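Local coordinates for alcohol dehydrogenase superfamily protein (Novosphingobium aromaticivorans, PDB 3GAZ) that probably catalyses an NADP-dependent oxidation or reduction, as a member of the medium-chain dehydrogenase/reductase superfamily, at residues A309-A314 against I331-E336; G18-R23 against G103-F108; D316-R321 against P325-K330; Q38-G43 against L123-A128. One frame throughout, in Å; residues are numbered along the deposited sequence.

Contact 1. Residues A309-A314 against I331-E336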
loop_
_atom_site.group_PDB
_atom_site.type_symbol
_atom_site.label_atom_id
_atom_site.label_comp_id
_atom_site.label_asym_id
_atom_site.label_seq_id
_atom_site.Cartn_x
_atom_site.Cartn_y
_atom_site.Cartn_z
ATOM N N ALA A 309 6.501 -11.388 -21.647
ATOM C CA ALA A 309 7.952 -11.560 -21.625
ATOM C C ALA A 309 8.718 -10.380 -22.232
ATOM O O ALA A 309 9.949 -10.338 -22.167
ATOM C CB ALA A 309 8.331 -12.853 -22.356
ATOM N N GLU A 310 7.998 -9.411 -22.794
ATOM C CA GLU A 310 8.643 -8.260 -23.432
ATOM C C GLU A 310 8.241 -6.929 -22.795
ATOM O O GLU A 310 8.217 -5.893 -23.460
ATOM C CB GLU A 310 8.285 -8.256 -24.924
ATOM C CG GLU A 310 8.458 -9.626 -25.573
ATOM C CD GLU A 310 7.802 -9.742 -26.940
ATOM O OE1 GLU A 310 6.630 -9.332 -27.094
ATOM O OE2 GLU A 310 8.458 -10.271 -27.861
ATOM N N ILE A 311 7.943 -6.957 -21.500
ATOM C CA ILE A 311 7.516 -5.756 -20.795
ATOM C C ILE A 311 8.577 -4.662 -20.770
ATOM O O ILE A 311 8.249 -3.482 -20.870
ATOM C CB ILE A 311 7.040 -6.117 -19.361
ATOM C CG1 ILE A 311 5.872 -7.105 -19.464
ATOM C CG2 ILE A 311 6.600 -4.864 -18.610
ATOM C CD1 ILE A 311 5.299 -7.565 -18.132
ATOM N N GLY A 312 9.846 -5.042 -20.647
ATOM C CA GLY A 312 10.902 -4.043 -20.656
ATOM C C GLY A 312 10.873 -3.265 -21.962
ATOM O O GLY A 312 11.020 -2.037 -21.977
ATOM N N SER A 313 10.676 -3.980 -23.066
ATOM C CA SER A 313 10.608 -3.354 -24.385
ATOM C C SER A 313 9.350 -2.499 -24.494
ATOM O O SER A 313 9.354 -1.454 -25.141
ATOM C CB SER A 313 10.595 -4.417 -25.489
ATOM O OG SER A 313 11.808 -5.149 -25.511
ATOM N N ALA A 314 8.269 -2.948 -23.863
ATOM C CA ALA A 314 7.020 -2.195 -23.905
ATOM C C ALA A 314 7.217 -0.803 -23.307
ATOM O O ALA A 314 6.761 0.193 -23.875
ATOM C CB ALA A 314 5.931 -2.943 -23.155
ATOM N N ILE A 331 0.453 1.971 -24.906
ATOM C CA ILE A 331 1.011 0.637 -25.076
ATOM C C ILE A 331 0.295 -0.379 -24.195
ATOM O O ILE A 331 0.110 -0.153 -22.997
ATOM C CB ILE A 331 2.513 0.605 -24.693
ATOM C CG1 ILE A 331 3.307 1.567 -25.580
ATOM C CG2 ILE A 331 3.049 -0.819 -24.805
ATOM C CD1 ILE A 331 3.387 1.155 -27.042
ATOM N N ALA A 332 -0.094 -1.499 -24.796
ATOM C CA ALA A 332 -0.772 -2.563 -24.075
ATOM C C ALA A 332 0.053 -3.844 -24.158
ATOM O O ALA A 332 0.641 -4.161 -25.196
ATOM C CB ALA A 332 -2.154 -2.803 -24.661
ATOM N N ILE A 333 0.102 -4.564 -23.047
ATOM C CA ILE A 333 0.830 -5.818 -22.981
ATOM C C ILE A 333 -0.193 -6.932 -23.095
ATOM O O ILE A 333 -1.199 -6.918 -22.394
ATOM C CB ILE A 333 1.546 -5.975 -21.623
ATOM C CG1 ILE A 333 2.599 -4.878 -21.457
ATOM C CG2 ILE A 333 2.167 -7.371 -21.519
ATOM C CD1 ILE A 333 3.061 -4.705 -20.025
ATOM N N THR A 334 0.056 -7.892 -23.983
ATOM C CA THR A 334 -0.860 -9.011 -24.129
ATOM C C THR A 334 -0.408 -10.113 -23.185
ATOM O O THR A 334 0.625 -10.747 -23.407
ATOM C CB THR A 334 -0.872 -9.567 -25.564
ATOM O OG1 THR A 334 -1.293 -8.542 -26.471
ATOM C CG2 THR A 334 -1.827 -10.751 -25.657
ATOM N N VAL A 335 -1.182 -10.330 -22.129
ATOM C CA VAL A 335 -0.871 -11.355 -21.138
ATOM C C VAL A 335 -1.369 -12.716 -21.609
ATOM O O VAL A 335 -0.639 -13.701 -21.565
ATOM C CB VAL A 335 -1.521 -11.023 -19.774
ATOM C CG1 VAL A 335 -1.349 -12.189 -18.811
ATOM C CG2 VAL A 335 -0.889 -9.759 -19.193
ATOM N N GLU A 336 -2.621 -12.759 -22.051
ATOM C CA GLU A 336 -3.220 -13.993 -22.538
ATOM C C GLU A 336 -4.001 -13.694 -23.811
ATOM O O GLU A 336 -3.534 -14.090 -24.903
ATOM C CB GLU A 336 -4.147 -14.576 -21.480
#
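No flat group takes part where Ile-311 and Ala-314 meet Ile-331 and Ile-333, and there are no ring faces or edges to place: the side chains meet through methyl and methylene groups. Ile-333 has the largest share. Its CD1 reaches into the fork of Ile-311, 3.7 Å from Ile-311 CG1 and 3.8 Å from Ile-311 CG2. The two isoleucine side chains cross at about a right angle, and this one methyl touches both branches. The outer chain of Ile-333 is extended (chi2 163°), which carries CD1 out from the strand to the helix. One turn further along the helix, Ala-314 points toward the strand. Its CB lies 3.9 Å from Ile-331 CG2 and 4.2 Å from Ile-333 CG1. Ile-331 CG2 is anti to the backbone N (chi1 -60° for CG1), and this branch faces the alanine methyl. All four residues are buried, and no polar side chain enters the contact. Phe-306 also packs on Ala-314 and Ile-331. Glu-310, at the N-cap position, accepts from Ser-307 N through OE1. Strand 306-307, helix 311-319 and strand 332-334 form a beta-alpha-beta unit with parallel strands, and this is the helix-on-strand packing of such a crossover.

Contact 2. Residues G18-R23 against G103-F108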
loop_
_atom_site.group_PDB
_atom_site.type_symbol
_atom_site.label_atom_id
_atom_site.label_comp_id
_atom_site.label_asym_id
_atom_site.label_seq_id
_atom_site.Cartn_x
_atom_site.Cartn_y
_atom_site.Cartn_z
ATOM N N GLY A 18 15.580 -2.552 -11.866
ATOM C CA GLY A 18 15.832 -3.937 -12.208
ATOM C C GLY A 18 14.974 -4.400 -13.371
ATOM O O GLY A 18 14.024 -3.717 -13.758
ATOM N N PRO A 19 15.293 -5.559 -13.962
ATOM C CA PRO A 19 14.521 -6.085 -15.088
ATOM C C PRO A 19 13.178 -6.651 -14.639
ATOM O O PRO A 19 12.967 -6.910 -13.457
ATOM C CB PRO A 19 15.432 -7.176 -15.644
ATOM C CG PRO A 19 16.102 -7.694 -14.403
ATOM C CD PRO A 19 16.460 -6.415 -13.682
ATOM N N PHE A 20 12.269 -6.827 -15.588
ATOM C CA PHE A 20 10.973 -7.410 -15.283
ATOM C C PHE A 20 11.231 -8.911 -15.256
ATOM O O PHE A 20 11.460 -9.535 -16.291
ATOM C CB PHE A 20 9.964 -7.030 -16.369
ATOM C CG PHE A 20 9.485 -5.610 -16.265
ATOM C CD1 PHE A 20 8.499 -5.265 -15.343
ATOM C CD2 PHE A 20 10.058 -4.607 -17.040
ATOM C CE1 PHE A 20 8.094 -3.942 -15.196
ATOM C CE2 PHE A 20 9.660 -3.281 -16.898
ATOM C CZ PHE A 20 8.676 -2.947 -15.972
ATOM N N VAL A 21 11.218 -9.486 -14.060
ATOM C CA VAL A 21 11.496 -10.906 -13.901
ATOM C C VAL A 21 10.254 -11.783 -13.881
ATOM O O VAL A 21 9.400 -11.634 -13.011
ATOM C CB VAL A 21 12.299 -11.152 -12.606
ATOM C CG1 VAL A 21 12.621 -12.637 -12.452
ATOM C CG2 VAL A 21 13.575 -10.317 -12.633
ATOM N N LEU A 22 10.153 -12.692 -14.849
ATOM C CA LEU A 22 9.018 -13.601 -14.901
ATOM C C LEU A 22 9.185 -14.632 -13.785
ATOM O O LEU A 22 10.229 -15.279 -13.678
ATOM C CB LEU A 22 8.949 -14.304 -16.258
ATOM C CG LEU A 22 8.652 -13.407 -17.460
ATOM C CD1 LEU A 22 8.483 -14.266 -18.700
ATOM C CD2 LEU A 22 7.380 -12.601 -17.202
ATOM N N ARG A 23 8.148 -14.784 -12.970
ATOM C CA ARG A 23 8.170 -15.711 -11.838
ATOM C C ARG A 23 6.876 -16.524 -11.746
ATOM O O ARG A 23 5.811 -16.043 -12.138
ATOM C CB ARG A 23 8.322 -14.920 -10.530
ATOM C CG ARG A 23 9.641 -14.180 -10.343
ATOM C CD ARG A 23 10.768 -15.163 -10.099
ATOM N NE ARG A 23 10.404 -16.168 -9.098
ATOM C CZ ARG A 23 10.137 -15.902 -7.822
ATOM N NH1 ARG A 23 10.191 -14.654 -7.373
ATOM N NH2 ARG A 23 9.805 -16.887 -6.994
ATOM N N GLY A 103 0.183 -5.508 -9.097
ATOM C CA GLY A 103 0.064 -4.895 -10.409
ATOM C C GLY A 103 -0.613 -5.810 -11.413
ATOM O O GLY A 103 -0.937 -6.960 -11.098
ATOM N N THR A 104 -0.818 -5.321 -12.632
ATOM C CA THR A 104 -1.482 -6.136 -13.640
ATOM C C THR A 104 -0.563 -6.897 -14.599
ATOM O O THR A 104 -1.044 -7.523 -15.544
ATOM C CB THR A 104 -2.501 -5.296 -14.445
ATOM O OG1 THR A 104 -1.825 -4.253 -15.161
ATOM C CG2 THR A 104 -3.525 -4.677 -13.496
ATOM N N HIS A 105 0.752 -6.839 -14.367
ATOM C CA HIS A 105 1.700 -7.584 -15.199
ATOM C C HIS A 105 1.660 -9.012 -14.650
ATOM O O HIS A 105 2.667 -9.535 -14.164
ATOM C CB HIS A 105 3.123 -7.036 -15.051
ATOM C CG HIS A 105 3.286 -5.621 -15.510
ATOM N ND1 HIS A 105 4.397 -4.864 -15.201
ATOM C CD2 HIS A 105 2.486 -4.828 -16.261
ATOM C CE1 HIS A 105 4.273 -3.666 -15.742
ATOM N NE2 HIS A 105 3.123 -3.619 -16.391
ATOM N N ALA A 106 0.483 -9.624 -14.707
ATOM C CA ALA A 106 0.289 -10.974 -14.187
ATOM C C ALA A 106 -0.865 -11.662 -14.893
ATOM O O ALA A 106 -1.744 -11.006 -15.444
ATOM C CB ALA A 106 0.007 -10.916 -12.687
ATOM N N GLN A 107 -0.871 -12.988 -14.863
ATOM C CA GLN A 107 -1.940 -13.728 -15.513
ATOM C C GLN A 107 -3.256 -13.588 -14.758
ATOM O O GLN A 107 -4.321 -13.680 -15.360
ATOM C CB GLN A 107 -1.571 -15.208 -15.635
ATOM C CG GLN A 107 -0.403 -15.476 -16.571
ATOM C CD GLN A 107 -0.113 -16.953 -16.712
ATOM O OE1 GLN A 107 -0.002 -17.671 -15.714
ATOM N NE2 GLN A 107 0.013 -17.419 -17.954
ATOM N N PHE A 108 -3.181 -13.357 -13.445
ATOM C CA PHE A 108 -4.385 -13.215 -12.622
ATOM C C PHE A 108 -4.271 -12.091 -11.592
ATOM O O PHE A 108 -3.177 -11.664 -11.236
ATOM C CB PHE A 108 -4.670 -14.513 -11.860
ATOM C CG PHE A 108 -4.881 -15.706 -12.738
ATOM C CD1 PHE A 108 -6.148 -16.010 -13.225
ATOM C CD2 PHE A 108 -3.811 -16.526 -13.084
ATOM C CE1 PHE A 108 -6.346 -17.119 -14.049
ATOM C CE2 PHE A 108 -3.999 -17.635 -13.907
ATOM C CZ PHE A 108 -5.267 -17.932 -14.391
#
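Phe-20 and His-105 form a single aromatic pair that ties strand 20-26 of the N-terminal hairpin to the loop between strands 90-94 and 108-112. The rings meet obliquely, with centroids 5.6 Å apart and planes inclined at 72°. Phe-20 CE1 comes to the edge of the imidazole, near its plane. It lies 3.8 Å from His-105 ND1 and 3.9 Å from His-105 CE1. Phe-20 CD1 is the next atom, 4.1 Å from His-105 ND1. Both side chains point toward each other from backbones whose CA atoms stay 9.3 Å apart, and the rings alone bridge the segments. His-105 is the centre of an inverse gamma turn, with a weak bond from Ala-106 N to Thr-104 O. Its CG is anti to the carbonyl carbon (chi1 -63°), which sends the imidazole out from the turn to Phe-20. Ile-311 of helix 311-319 packs on both rings. The imidazole NE2 is hydrogen-bonded to Tyr-315 OH. The bond on NE2 is likely to limit rotation of the imidazole, while the ND1 edge meets Phe-20 by van der Waals packing.

Contact 3. Residues D316-R321 against P325-K330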
loop_
_atom_site.group_PDB
_atom_site.type_symbol
_atom_site.label_atom_id
_atom_site.label_comp_id
_atom_site.label_asym_id
_atom_site.label_seq_id
_atom_site.Cartn_x
_atom_site.Cartn_y
_atom_site.Cartn_z
ATOM N N ASP A 316 10.077 0.787 -22.999
ATOM C CA ASP A 316 11.048 1.561 -23.765
ATOM C C ASP A 316 10.232 2.345 -24.780
ATOM O O ASP A 316 10.585 3.464 -25.154
ATOM C CB ASP A 316 12.026 0.661 -24.524
ATOM C CG ASP A 316 13.080 0.055 -23.627
ATOM O OD1 ASP A 316 13.509 0.731 -22.667
ATOM O OD2 ASP A 316 13.490 -1.093 -23.898
ATOM N N ALA A 317 9.138 1.737 -25.224
ATOM C CA ALA A 317 8.250 2.359 -26.197
ATOM C C ALA A 317 7.419 3.455 -25.530
ATOM O O ALA A 317 7.230 4.538 -26.090
ATOM C CB ALA A 317 7.338 1.298 -26.816
ATOM N N VAL A 318 6.915 3.171 -24.333
ATOM C CA VAL A 318 6.123 4.154 -23.599
ATOM C C VAL A 318 6.930 5.435 -23.392
ATOM O O VAL A 318 6.397 6.546 -23.477
ATOM C CB VAL A 318 5.708 3.618 -22.211
ATOM C CG1 VAL A 318 5.088 4.739 -21.384
ATOM C CG2 VAL A 318 4.720 2.481 -22.369
ATOM N N LEU A 319 8.221 5.272 -23.125
ATOM C CA LEU A 319 9.098 6.410 -22.877
ATOM C C LEU A 319 9.953 6.791 -24.081
ATOM O O LEU A 319 10.611 7.828 -24.073
ATOM C CB LEU A 319 10.012 6.102 -21.690
ATOM C CG LEU A 319 9.316 5.745 -20.372
ATOM C CD1 LEU A 319 10.351 5.284 -19.354
ATOM C CD2 LEU A 319 8.546 6.951 -19.854
ATOM N N GLY A 320 9.940 5.958 -25.114
ATOM C CA GLY A 320 10.751 6.241 -26.283
ATOM C C GLY A 320 12.218 6.181 -25.897
ATOM O O GLY A 320 12.999 7.074 -26.224
ATOM N N ARG A 321 12.587 5.120 -25.185
ATOM C CA ARG A 321 13.958 4.922 -24.735
ATOM C C ARG A 321 14.680 3.919 -25.625
ATOM O O ARG A 321 14.058 3.186 -26.388
ATOM C CB ARG A 321 13.971 4.393 -23.295
ATOM C CG ARG A 321 13.377 5.323 -22.252
ATOM C CD ARG A 321 14.321 6.461 -21.912
ATOM N NE ARG A 321 13.792 7.324 -20.857
ATOM C CZ ARG A 321 13.556 6.932 -19.608
ATOM N NH1 ARG A 321 13.799 5.681 -19.237
ATOM N NH2 ARG A 321 13.076 7.797 -18.723
ATOM N N PRO A 325 10.954 3.999 -31.080
ATOM C CA PRO A 325 10.048 5.137 -31.272
ATOM C C PRO A 325 9.051 5.272 -30.127
ATOM O O PRO A 325 8.551 4.273 -29.615
ATOM C CB PRO A 325 9.361 4.812 -32.595
ATOM C CG PRO A 325 10.406 4.026 -33.329
ATOM C CD PRO A 325 10.928 3.109 -32.252
ATOM N N ARG A 326 8.768 6.507 -29.730
ATOM C CA ARG A 326 7.830 6.763 -28.645
ATOM C C ARG A 326 6.431 6.270 -29.011
ATOM O O ARG A 326 6.050 6.252 -30.184
ATOM C CB ARG A 326 7.774 8.264 -28.330
ATOM C CG ARG A 326 6.847 8.622 -27.171
ATOM C CD ARG A 326 7.622 9.009 -25.922
ATOM N NE ARG A 326 6.777 9.027 -24.730
ATOM C CZ ARG A 326 7.183 9.429 -23.527
ATOM N NH1 ARG A 326 8.427 9.857 -23.349
ATOM N NH2 ARG A 326 6.349 9.385 -22.494
ATOM N N GLN A 327 5.663 5.881 -27.999
ATOM C CA GLN A 327 4.311 5.400 -28.231
ATOM C C GLN A 327 3.465 6.435 -28.957
ATOM O O GLN A 327 3.574 7.634 -28.705
ATOM C CB GLN A 327 3.627 5.037 -26.903
ATOM C CG GLN A 327 3.638 6.153 -25.851
ATOM C CD GLN A 327 2.789 5.824 -24.624
ATOM O OE1 GLN A 327 2.629 4.659 -24.251
ATOM N NE2 GLN A 327 2.259 6.855 -23.981
ATOM N N ARG A 328 2.636 5.956 -29.876
ATOM C CA ARG A 328 1.717 6.809 -30.618
ATOM C C ARG A 328 0.390 6.238 -30.156
ATOM O O ARG A 328 -0.173 5.329 -30.763
ATOM C CB ARG A 328 1.920 6.638 -32.124
ATOM C CG ARG A 328 3.311 7.076 -32.589
ATOM C CD ARG A 328 3.479 7.001 -34.108
ATOM N NE ARG A 328 3.130 5.683 -34.632
ATOM C CZ ARG A 328 1.891 5.294 -34.922
ATOM N NH1 ARG A 328 0.868 6.125 -34.752
ATOM N NH2 ARG A 328 1.670 4.069 -35.367
ATOM N N GLY A 329 -0.091 6.790 -29.051
ATOM C CA GLY A 329 -1.291 6.282 -28.431
ATOM C C GLY A 329 -0.678 5.545 -27.252
ATOM O O GLY A 329 0.484 5.788 -26.933
ATOM N N LYS A 330 -1.407 4.642 -26.610
ATOM C CA LYS A 330 -0.842 3.942 -25.465
ATOM C C LYS A 330 -0.369 2.525 -25.793
ATOM O O LYS A 330 -0.728 1.960 -26.826
ATOM C CB LYS A 330 -1.858 3.947 -24.312
ATOM C CG LYS A 330 -2.149 5.361 -23.781
ATOM C CD LYS A 330 -3.188 5.382 -22.659
ATOM C CE LYS A 330 -2.778 4.490 -21.487
ATOM N NZ LYS A 330 -1.463 4.881 -20.912
#
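A Schellman motif ends helix 311-319 at Gly-320, whose CA lies 3.8 Å from Arg-326 CA in the chain coming back. Arg-321 N bonds to Asp-316 O, and Gly-320 N bonds weakly to Ala-317 O. A CB on Gly-320 would press on Arg-326 CB. Ala-317 O has a second weak donor, Gln-327 N, at 2.8 Å with a bent N-H...O angle of 128°. Arg-326 CA-H also approaches this oxygen, with CA 3.4 Å from Ala-317 O. The loop 325-330 leads from the helix to strand 332-334, the second strand of the beta-alpha-beta unit. The Arg-326 chain bends at chi2 (107°), which folds the guanidinium back over the helix end, with Leu-319 CA 3.5 Å above its plane. Val-318 O lies over the same face, and Arg-326 NE, though 2.8 Å from Val-318 O, is poorly angled for a bond. The positive group would probably be drawn to the carbonyl oxygens of Val-318 and Leu-319. Gln-327 runs alongside Val-318, its OE1 3.6 Å from Val-318 CG2. Its side chain comes within about 3 Å of a bound calcium ion, nearest atoms. With an alanine here, a gap would probably open beside Val-318 and the ion would probably lose this neighbour. Arg-304 NH1 bonds to Pro-325 O.

Contact 4. Residues Q38-G43 against L123-A128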
loop_
_atom_site.group_PDB
_atom_site.type_symbol
_atom_site.label_atom_id
_atom_site.label_comp_id
_atom_site.label_asym_id
_atom_site.label_seq_id
_atom_site.Cartn_x
_atom_site.Cartn_y
_atom_site.Cartn_z
ATOM N N GLN A 38 -8.858 -13.121 -14.886
ATOM C CA GLN A 38 -7.834 -13.750 -15.697
ATOM C C GLN A 38 -7.495 -12.610 -16.643
ATOM O O GLN A 38 -8.301 -12.246 -17.501
ATOM C CB GLN A 38 -8.403 -14.936 -16.466
ATOM C CG GLN A 38 -7.389 -15.630 -17.355
ATOM C CD GLN A 38 -7.891 -16.965 -17.863
ATOM O OE1 GLN A 38 -8.977 -17.055 -18.439
ATOM N NE2 GLN A 38 -7.101 -18.012 -17.653
ATOM N N ILE A 39 -6.316 -12.031 -16.456
ATOM C CA ILE A 39 -5.879 -10.892 -17.249
ATOM C C ILE A 39 -5.428 -11.255 -18.657
ATOM O O ILE A 39 -4.523 -12.069 -18.839
ATOM C CB ILE A 39 -4.734 -10.144 -16.524
ATOM C CG1 ILE A 39 -5.218 -9.682 -15.142
ATOM C CG2 ILE A 39 -4.271 -8.956 -17.364
ATOM C CD1 ILE A 39 -4.133 -9.045 -14.273
ATOM N N GLU A 40 -6.063 -10.640 -19.650
ATOM C CA GLU A 40 -5.718 -10.894 -21.043
ATOM C C GLU A 40 -4.860 -9.769 -21.627
ATOM O O GLU A 40 -4.033 -10.003 -22.508
ATOM C CB GLU A 40 -7.001 -11.109 -21.863
ATOM C CG GLU A 40 -7.740 -12.382 -21.439
ATOM C CD GLU A 40 -9.038 -12.629 -22.190
ATOM O OE1 GLU A 40 -9.042 -12.527 -23.434
ATOM O OE2 GLU A 40 -10.052 -12.944 -21.529
ATOM N N ALA A 41 -5.045 -8.557 -21.115
ATOM C CA ALA A 41 -4.278 -7.400 -21.564
ATOM C C ALA A 41 -4.004 -6.473 -20.382
ATOM O O ALA A 41 -4.888 -6.217 -19.557
ATOM C CB ALA A 41 -5.035 -6.649 -22.659
ATOM N N SER A 42 -2.767 -5.986 -20.306
ATOM C CA SER A 42 -2.335 -5.091 -19.240
ATOM C C SER A 42 -1.965 -3.741 -19.864
ATOM O O SER A 42 -1.102 -3.670 -20.742
ATOM C CB SER A 42 -1.123 -5.699 -18.517
ATOM O OG SER A 42 -0.620 -4.849 -17.495
ATOM N N GLY A 43 -2.625 -2.678 -19.416
ATOM C CA GLY A 43 -2.349 -1.356 -19.955
ATOM C C GLY A 43 -1.220 -0.670 -19.213
ATOM O O GLY A 43 -1.236 -0.601 -17.986
ATOM N N LEU A 123 -14.567 -3.115 -28.154
ATOM C CA LEU A 123 -13.114 -3.048 -28.022
ATOM C C LEU A 123 -12.443 -4.401 -27.817
ATOM O O LEU A 123 -13.025 -5.313 -27.226
ATOM C CB LEU A 123 -12.726 -2.149 -26.843
ATOM C CG LEU A 123 -13.241 -0.708 -26.778
ATOM C CD1 LEU A 123 -12.660 -0.039 -25.538
ATOM C CD2 LEU A 123 -12.841 0.057 -28.032
ATOM N N THR A 124 -11.212 -4.521 -28.306
ATOM C CA THR A 124 -10.435 -5.738 -28.120
ATOM C C THR A 124 -9.883 -5.611 -26.699
ATOM O O THR A 124 -9.980 -4.545 -26.092
ATOM C CB THR A 124 -9.247 -5.813 -29.097
ATOM O OG1 THR A 124 -8.327 -4.751 -28.806
ATOM C CG2 THR A 124 -9.732 -5.700 -30.545
HETATM N N MSE A 125 -9.309 -6.681 -26.162
HETATM C CA MSE A 125 -8.762 -6.617 -24.812
HETATM C C MSE A 125 -7.651 -5.565 -24.711
HETATM O O MSE A 125 -7.537 -4.864 -23.701
HETATM C CB MSE A 125 -8.242 -7.993 -24.387
HETATM C CG MSE A 125 -9.349 -9.008 -24.053
HETATM SE SE MSE A 125 -10.203 -8.663 -22.475
HETATM C CE MSE A 125 -11.549 -9.880 -22.535
ATOM N N ARG A 126 -6.837 -5.453 -25.756
ATOM C CA ARG A 126 -5.755 -4.470 -25.770
ATOM C C ARG A 126 -6.324 -3.055 -25.687
ATOM O O ARG A 126 -5.882 -2.248 -24.870
ATOM C CB ARG A 126 -4.913 -4.620 -27.044
ATOM C CG ARG A 126 -3.755 -5.619 -26.926
ATOM C CD ARG A 126 -3.217 -6.028 -28.301
ATOM N NE ARG A 126 -2.970 -4.884 -29.177
ATOM C CZ ARG A 126 -1.984 -4.003 -29.019
ATOM N NH1 ARG A 126 -1.128 -4.125 -28.013
ATOM N NH2 ARG A 126 -1.860 -2.990 -29.868
ATOM N N GLN A 127 -7.314 -2.763 -26.529
ATOM C CA GLN A 127 -7.941 -1.443 -26.552
ATOM C C GLN A 127 -8.544 -1.043 -25.207
ATOM O O GLN A 127 -8.383 0.090 -24.758
ATOM C CB GLN A 127 -9.048 -1.390 -27.606
ATOM C CG GLN A 127 -8.583 -1.310 -29.042
ATOM C CD GLN A 127 -9.759 -1.313 -30.004
ATOM O OE1 GLN A 127 -10.554 -2.251 -30.021
ATOM N NE2 GLN A 127 -9.881 -0.258 -30.802
ATOM N N ALA A 128 -9.258 -1.970 -24.581
ATOM C CA ALA A 128 -9.897 -1.699 -23.302
ATOM C C ALA A 128 -8.889 -1.532 -22.167
ATOM O O ALA A 128 -9.103 -0.732 -21.260
ATOM C CB ALA A 128 -10.876 -2.815 -22.968
#
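A classic beta bulge, in which Glu-40 and Ala-41 both face Ala-72, presents these two side chains to the first turn of helix 125-129. Met-125, a selenomethionine, is the main partner. Its chain bends at chi2 (-72°), and SE and CE pass across Glu-40, the two side chains crossing obliquely. The terminal methyl CE is 3.6 Å from Glu-40 OE2. Nearer the backbone, Met-125 CG lies 3.6 Å from Glu-40 OE1 and 3.8 Å from Glu-40 CB. The carboxylate is thus packed against apolar atoms, while OE2 is hydrogen-bonded to Thr-74 OG1. An alanine in place of Glu-40 would probably expose the end of Met-125 and deprive Thr-74 of its carboxylate partner. Ala-41 CB touches the helix backbone, 3.2 Å from Met-125 O, and stands 3.9 Å from Met-125 CB. The helix start is fixed by a capping box. Gln-127 N donates to Thr-124 OG1 (3.2 Å), and Thr-124 N donates to a lone pair of Gln-127 OE1 (2.9 Å). Strand 41-43 pairs with strands 70-78 and 332-334. The helix lies against all three: Met-125 also packs on Ala-72 and Thr-74, and Arg-126 on Ala-332 and Thr-334.

In the fold
Contact 1 is the buried member of the set and purely aliphatic. The other three are partly buried, and each brings in polar or aromatic groups. Contacts 1 and 3 share helix 311-319: the first uses its N-terminal turn, the third its C-terminal end, where carbonyls and an arginine replace methyls. They meet through Ile-331 and Val-318. Contact 2 abuts the start of the same helix, where Phe-20 lies against Ile-311. Contact 4 reaches contact 1 through the sheet, with Ile-333 N bonded to Ser-42 O. Ser-42 also joins contact 4 to contact 2, through Thr-104. Contact 3 touches neither contact 2 nor contact 4.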